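TBC1 domain family member 22A (PDB 2QFZ) probably acts as a GTPase-activating protein for Rab family GTPases through its helical TBC domain, the part modelled here. Local coordinates at residues M58-L63 and F158-C163. Sequence-based numbering, arbitrary orientation.
Sequences MTWKLL and FVVFIC
Val-160 lies over one face of the Trp-60 indole, its CG2 methyl 4.0 Å from the centroid of the six-membered ring, a CH-pi contact at the benzo end; CG1 sits toward the rim of the same face, 4.1 Å from Trp-60 CE3. The Phe-161 ring has the Lys-61 chain over one face and Trp-60 CB at its edge, CB standing 4.4 Å from Phe-161 CE1. Over that face, Lys-61 CE comes within 4.0 Å of the ring centroid, and NZ follows at 4.8 Å, just 12° off the normal, a cation-pi geometry. Beyond CG the lysine runs extended (chi2 177°), which carries its methylenes across the phenyl, CG resting 4.0 Å from Phe-161 CZ, before the ammonium reaches a salt bridge with Asp-190 of helix 181-200. The Trp-60 indole N-H, NE1, is hydrogen-bonded to Asp-268. With an alanine at Phe-161, a gap would probably open under the lysine methylenes, and the ammonium would keep Asp-190 but lose its aromatic face. Helices 56-63 and 150-162, which carry these side chains, belong to the all-helical Rab-GAP TBC domain; their segments 58-63 and 158-162 make an angle of 126° between N-to-C directions, with axes 10.8 Å apart at closest, bridged here by side chains, and no hydrogen bond passes between them. All four touching residues are buried, and the chemistry is one of aromatic faces meeting aliphatic carbon; the lysine's buried charge is probably offset mainly by Asp-190, with the phenyl face adding a weaker electrostatic share.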
# COMPACT_ATOMS: atom_id res chain seq x y z
N MET A 58 -14.85 3.69 4.95
CA MET A 58 -15.88 3.44 3.90
C MET A 58 -15.45 3.95 2.51
O MET A 58 -15.81 3.37 1.48
CB MET A 58 -17.20 4.10 4.31
CG MET A 58 -18.39 3.91 3.34
SD MET A 58 -18.79 2.21 2.83
CE MET A 58 -19.21 1.45 4.42
N THR A 59 -14.74 5.10 2.45
CA THR A 59 -14.21 5.59 1.17
C THR A 59 -13.28 4.55 0.50
O THR A 59 -13.49 4.19 -0.65
CB THR A 59 -13.55 6.96 1.31
OG1 THR A 59 -14.47 7.90 1.87
CG2 THR A 59 -13.08 7.51 -0.06
N TRP A 60 -12.29 4.04 1.23
CA TRP A 60 -11.43 2.97 0.69
C TRP A 60 -12.21 1.74 0.21
O TRP A 60 -11.93 1.16 -0.87
CB TRP A 60 -10.40 2.53 1.74
CG TRP A 60 -9.22 3.42 1.88
CD1 TRP A 60 -9.14 4.73 1.56
CD2 TRP A 60 -7.93 3.06 2.43
NE1 TRP A 60 -7.88 5.21 1.81
CE2 TRP A 60 -7.12 4.21 2.35
CE3 TRP A 60 -7.37 1.87 2.87
CZ2 TRP A 60 -5.78 4.21 2.74
CZ3 TRP A 60 -6.03 1.87 3.28
CH2 TRP A 60 -5.26 3.04 3.22
N LYS A 61 -13.19 1.33 1.00
CA LYS A 61 -14.07 0.25 0.58
C LYS A 61 -14.83 0.51 -0.71
O LYS A 61 -14.98 -0.39 -1.53
CB LYS A 61 -15.03 -0.16 1.68
CG LYS A 61 -14.31 -0.83 2.83
CD LYS A 61 -15.28 -1.19 3.98
CE LYS A 61 -14.51 -1.22 5.28
NZ LYS A 61 -15.35 -1.82 6.35
N LEU A 62 -15.31 1.73 -0.90
CA LEU A 62 -16.01 2.06 -2.14
C LEU A 62 -15.08 2.20 -3.36
O LEU A 62 -15.40 1.70 -4.46
CB LEU A 62 -16.88 3.30 -2.02
CG LEU A 62 -18.08 3.11 -1.12
CD1 LEU A 62 -18.66 4.49 -0.72
CD2 LEU A 62 -19.16 2.19 -1.80
N LEU A 63 -13.95 2.88 -3.16
CA LEU A 63 -13.01 3.16 -4.24
C LEU A 63 -12.31 1.89 -4.73
O LEU A 63 -12.01 1.78 -5.89
CB LEU A 63 -11.98 4.21 -3.81
CG LEU A 63 -12.41 5.67 -3.70
CD1 LEU A 63 -11.27 6.55 -3.17
CD2 LEU A 63 -12.88 6.16 -5.03
N PHE A 158 -5.60 -2.82 7.59
CA PHE A 158 -5.98 -3.29 8.90
C PHE A 158 -6.03 -2.10 9.86
O PHE A 158 -6.97 -1.96 10.62
CB PHE A 158 -5.01 -4.38 9.40
CG PHE A 158 -5.27 -4.81 10.82
CD1 PHE A 158 -6.22 -5.81 11.10
CD2 PHE A 158 -4.61 -4.18 11.88
CE1 PHE A 158 -6.48 -6.20 12.46
CE2 PHE A 158 -4.87 -4.52 13.21
CZ PHE A 158 -5.79 -5.55 13.50
N VAL A 159 -5.01 -1.24 9.80
CA VAL A 159 -4.94 -0.09 10.69
C VAL A 159 -6.07 0.90 10.38
O VAL A 159 -6.75 1.34 11.28
CB VAL A 159 -3.54 0.58 10.64
CG1 VAL A 159 -3.59 1.99 11.22
CG2 VAL A 159 -2.52 -0.30 11.37
N VAL A 160 -6.31 1.18 9.11
CA VAL A 160 -7.40 2.06 8.73
C VAL A 160 -8.74 1.50 9.25
O VAL A 160 -9.50 2.23 9.93
CB VAL A 160 -7.40 2.34 7.18
CG1 VAL A 160 -8.72 2.91 6.65
CG2 VAL A 160 -6.25 3.28 6.83
N PHE A 161 -9.00 0.21 8.98
CA PHE A 161 -10.27 -0.40 9.36
C PHE A 161 -10.43 -0.60 10.87
O PHE A 161 -11.49 -0.35 11.39
CB PHE A 161 -10.54 -1.71 8.60
CG PHE A 161 -10.54 -1.59 7.11
CD1 PHE A 161 -10.83 -0.39 6.47
CD2 PHE A 161 -10.30 -2.71 6.32
CE1 PHE A 161 -10.84 -0.30 5.06
CE2 PHE A 161 -10.30 -2.61 4.91
CZ PHE A 161 -10.59 -1.39 4.29
N ILE A 162 -9.37 -0.98 11.60
CA ILE A 162 -9.50 -1.14 13.04
C ILE A 162 -9.70 0.21 13.73
O ILE A 162 -10.35 0.28 14.76
CB ILE A 162 -8.32 -1.93 13.66
CG1 ILE A 162 -8.75 -2.50 15.03
CG2 ILE A 162 -7.05 -1.08 13.79
CD1 ILE A 162 -8.07 -3.76 15.42
N CYS A 163 -9.21 1.30 13.11
CA CYS A 163 -9.34 2.64 13.67
C CYS A 163 -10.78 3.19 13.67
O CYS A 163 -11.03 4.18 14.32
CB CYS A 163 -8.39 3.64 12.98
SG CYS A 163 -6.66 3.58 13.59